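Local coordinates for protein member of DUF4221 family (Bacteroides vulgatus, PDB 3S9J) that is of unknown function but folds as a six-bladed beta-propeller, a member of the DUF4221 family, at residues S87-V95 with S105-Y116. Sequence-based numbering, arbitrary orientation. Where two conformers were deposited one is given.
Sequences SPDSQYILV and SINSQGEIIRNY. With FMT (formic acid), chain I.
The carbonyl oxygen of I93 is gripped by I106, whose backbone N lies 2.8 Å from I93 O while the CA of S105 adds a C-H contact to the same atom. I93 N returns a nearly straight bond to I106 O (3.0 Å, 172° at the hydrogen), which closes the antiparallel hydrogen-bonded pair. On the sheet face that carries I93 and I106, CG1 of I106 lies against CB of I93, and the extended chain carries CD1 on to CG1 of V95; I68 of the neighbouring blade and L70 in the loop after it border this layer. The opposite face carries L94 and S105, with CD2 of L94 3.8 Å from CB of S105. With CG anti to the backbone N (chi1 -177°), the Y92 ring comes back to 105-116, where CB of S105 and CD1 of I113 meet it obliquely, S105 CB 3.6 Å from Y92 CE1. One water, in the plane of the Y92 ring at its edge, links the hydroxyls of Y92, S105 and Y116; Y116 OH also bonds to L172 O. Further along, another water joins Q91 O and Q91 OE1 to S108 N, while Q91 NE2 turns to E36. N107 shapes the turn from within: its OD1 takes Q109 N and E111 N from opposite faces of the amide plane, and its ND2 points straight at E111 OE1 (3.0 Å, 177°) and also donates to a formic acid, probably from the crystallisation liquor. With alanine in place of N107, the amides of Q109 and E111 would probably lose their shared acceptor and the turn its tie to the E111 carboxylate. The Asx and type I turns at N107 lead from strand 102-106 to strand 112-117, whose pairing carries the classic bulge of I113 and R114 opposite S105; with the 93-97/102-106 hairpin this forms the meander of a four-stranded beta-propeller blade.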
# COMPACT_ATOMS: atom_id res chain seq x y z
N SER A 87 -12.78 -8.88 1.08
CA SER A 87 -12.53 -9.78 -0.04
C SER A 87 -13.86 -10.31 -0.64
O SER A 87 -14.04 -11.54 -0.72
CB SER A 87 -11.64 -10.93 0.42
OG SER A 87 -10.37 -10.45 0.84
N PRO A 88 -14.73 -9.41 -1.12
CA PRO A 88 -14.54 -7.96 -1.33
C PRO A 88 -15.14 -7.05 -0.27
O PRO A 88 -14.98 -5.84 -0.36
CB PRO A 88 -15.28 -7.72 -2.65
CG PRO A 88 -16.45 -8.66 -2.55
CD PRO A 88 -15.92 -9.90 -1.88
N ASP A 89 -15.83 -7.64 0.70
CA ASP A 89 -16.48 -6.88 1.76
C ASP A 89 -16.18 -7.51 3.10
O ASP A 89 -15.27 -8.34 3.20
CB ASP A 89 -17.98 -6.72 1.48
CG ASP A 89 -18.72 -8.05 1.41
OD1 ASP A 89 -18.31 -9.05 2.00
OD2 ASP A 89 -19.77 -8.09 0.73
N SER A 90 -16.90 -7.12 4.15
CA SER A 90 -16.56 -7.56 5.51
C SER A 90 -17.06 -8.95 5.84
O SER A 90 -16.73 -9.48 6.89
CB SER A 90 -17.12 -6.58 6.53
OG SER A 90 -18.54 -6.62 6.57
N GLN A 91 -17.80 -9.58 4.93
CA GLN A 91 -18.32 -10.92 5.20
C GLN A 91 -17.30 -12.02 4.99
O GLN A 91 -17.46 -13.15 5.51
CB GLN A 91 -19.55 -11.20 4.32
CG GLN A 91 -20.71 -10.23 4.56
CD GLN A 91 -21.12 -10.14 6.03
OE1 GLN A 91 -21.31 -11.14 6.70
NE2 GLN A 91 -21.23 -8.92 6.53
N TYR A 92 -16.25 -11.69 4.24
CA TYR A 92 -15.17 -12.62 3.93
C TYR A 92 -13.92 -11.80 3.77
O TYR A 92 -13.78 -11.03 2.81
CB TYR A 92 -15.49 -13.37 2.63
CG TYR A 92 -14.44 -14.43 2.23
CD1 TYR A 92 -14.45 -15.69 2.79
CD2 TYR A 92 -13.48 -14.14 1.27
CE1 TYR A 92 -13.52 -16.68 2.41
CE2 TYR A 92 -12.53 -15.10 0.89
CZ TYR A 92 -12.57 -16.36 1.46
OH TYR A 92 -11.65 -17.30 1.05
N ILE A 93 -13.07 -11.94 4.77
CA ILE A 93 -11.86 -11.13 4.92
C ILE A 93 -10.66 -12.06 4.89
O ILE A 93 -10.67 -13.11 5.53
CB ILE A 93 -11.90 -10.34 6.26
CG1 ILE A 93 -12.93 -9.20 6.19
CG2 ILE A 93 -10.46 -9.75 6.62
CD1 ILE A 93 -13.39 -8.68 7.60
N LEU A 94 -9.62 -11.66 4.17
CA LEU A 94 -8.38 -12.40 4.13
C LEU A 94 -7.35 -11.68 5.01
O LEU A 94 -7.24 -10.45 4.96
CB LEU A 94 -7.89 -12.54 2.70
CG LEU A 94 -8.67 -13.59 1.87
CD1 LEU A 94 -8.32 -13.48 0.38
CD2 LEU A 94 -8.37 -14.99 2.42
N VAL A 95 -6.62 -12.45 5.81
CA VAL A 95 -5.62 -11.85 6.68
C VAL A 95 -4.28 -12.54 6.47
O VAL A 95 -4.19 -13.74 6.24
CB VAL A 95 -5.99 -11.86 8.20
CG1 VAL A 95 -7.39 -11.19 8.45
CG2 VAL A 95 -5.93 -13.27 8.79
N SER A 105 -8.70 -16.96 6.10
CA SER A 105 -9.96 -16.30 5.82
C SER A 105 -10.80 -16.31 7.07
O SER A 105 -10.80 -17.27 7.84
CB SER A 105 -10.70 -16.95 4.65
OG SER A 105 -10.85 -18.33 4.91
N ILE A 106 -11.47 -15.18 7.31
CA ILE A 106 -12.35 -15.03 8.47
C ILE A 106 -13.68 -14.45 8.05
O ILE A 106 -13.80 -13.84 6.98
CB ILE A 106 -11.71 -14.16 9.59
CG1 ILE A 106 -11.50 -12.71 9.15
CG2 ILE A 106 -10.39 -14.73 10.04
CD1 ILE A 106 -11.04 -11.79 10.30
N ASN A 107 -14.70 -14.66 8.89
CA ASN A 107 -15.98 -13.97 8.68
C ASN A 107 -16.10 -12.68 9.52
O ASN A 107 -15.14 -12.28 10.19
CB ASN A 107 -17.17 -14.92 8.90
CG ASN A 107 -17.30 -15.39 10.33
OD1 ASN A 107 -16.79 -14.77 11.25
ND2 ASN A 107 -18.00 -16.52 10.53
N SER A 108 -17.28 -12.04 9.48
CA SER A 108 -17.49 -10.75 10.14
C SER A 108 -17.49 -10.86 11.66
O SER A 108 -17.46 -9.86 12.35
CB SER A 108 -18.80 -10.11 9.66
OG SER A 108 -19.91 -10.95 9.93
N GLN A 109 -17.55 -12.09 12.16
CA GLN A 109 -17.50 -12.36 13.59
C GLN A 109 -16.08 -12.74 14.02
O GLN A 109 -15.84 -13.12 15.19
CB GLN A 109 -18.53 -13.44 13.95
CG GLN A 109 -19.99 -13.02 13.71
CD GLN A 109 -20.42 -13.10 12.23
OE1 GLN A 109 -20.23 -14.12 11.55
NE2 GLN A 109 -21.02 -12.01 11.74
N GLY A 110 -15.12 -12.67 13.08
CA GLY A 110 -13.76 -13.03 13.39
C GLY A 110 -13.49 -14.52 13.49
O GLY A 110 -12.44 -14.92 14.02
N GLU A 111 -14.43 -15.35 13.03
CA GLU A 111 -14.26 -16.80 13.06
C GLU A 111 -13.49 -17.26 11.86
O GLU A 111 -13.70 -16.77 10.75
CB GLU A 111 -15.62 -17.47 13.11
CG GLU A 111 -16.39 -17.06 14.39
CD GLU A 111 -17.85 -17.46 14.37
OE1 GLU A 111 -18.42 -17.70 13.28
OE2 GLU A 111 -18.43 -17.48 15.47
N ILE A 112 -12.58 -18.20 12.07
CA ILE A 112 -11.78 -18.73 10.98
C ILE A 112 -12.64 -19.62 10.07
O ILE A 112 -13.41 -20.48 10.53
CB ILE A 112 -10.53 -19.48 11.46
CG1 ILE A 112 -9.54 -18.49 12.12
CG2 ILE A 112 -9.88 -20.24 10.27
CD1 ILE A 112 -8.39 -19.18 12.80
N ILE A 113 -12.54 -19.32 8.79
CA ILE A 113 -13.10 -20.15 7.73
C ILE A 113 -12.03 -21.18 7.34
O ILE A 113 -12.26 -22.38 7.48
CB ILE A 113 -13.57 -19.30 6.56
CG1 ILE A 113 -14.69 -18.33 7.02
CG2 ILE A 113 -14.05 -20.17 5.36
CD1 ILE A 113 -15.09 -17.23 6.00
N ARG A 114 -10.86 -20.70 6.90
CA ARG A 114 -9.74 -21.58 6.63
C ARG A 114 -8.40 -20.95 6.91
O ARG A 114 -8.23 -19.76 6.76
CB ARG A 114 -9.76 -22.02 5.19
CG ARG A 114 -10.85 -23.01 4.94
CD ARG A 114 -10.68 -23.67 3.63
NE ARG A 114 -9.34 -24.19 3.42
CZ ARG A 114 -8.97 -24.76 2.28
NH1 ARG A 114 -9.86 -24.82 1.30
NH2 ARG A 114 -7.74 -25.22 2.10
N ASN A 115 -7.44 -21.78 7.34
CA ASN A 115 -6.03 -21.39 7.43
C ASN A 115 -5.30 -22.00 6.23
O ASN A 115 -5.59 -23.13 5.85
CB ASN A 115 -5.39 -21.96 8.69
CG ASN A 115 -5.86 -21.27 9.94
OD1 ASN A 115 -5.96 -20.04 10.00
ND2 ASN A 115 -6.08 -22.06 10.98
N TYR A 116 -4.39 -21.25 5.63
CA TYR A 116 -3.55 -21.72 4.55
C TYR A 116 -2.08 -21.52 4.91
O TYR A 116 -1.67 -20.43 5.25
CB TYR A 116 -3.78 -20.94 3.27
CG TYR A 116 -5.21 -20.85 2.81
CD1 TYR A 116 -6.03 -19.80 3.23
CD2 TYR A 116 -5.74 -21.76 1.90
CE1 TYR A 116 -7.34 -19.68 2.81
CE2 TYR A 116 -7.05 -21.63 1.44
CZ TYR A 116 -7.85 -20.60 1.91
OH TYR A 116 -9.14 -20.45 1.47
C FMT I . -18.65 -18.35 7.46
O1 FMT I . -18.82 -17.62 6.48
O2 FMT I . -19.11 -18.08 8.57
O HOH W 1 -19.43 -13.01 7.56
O HOH W 2 -22.40 -11.56 9.10
O HOH W 3 -11.40 -19.46 2.50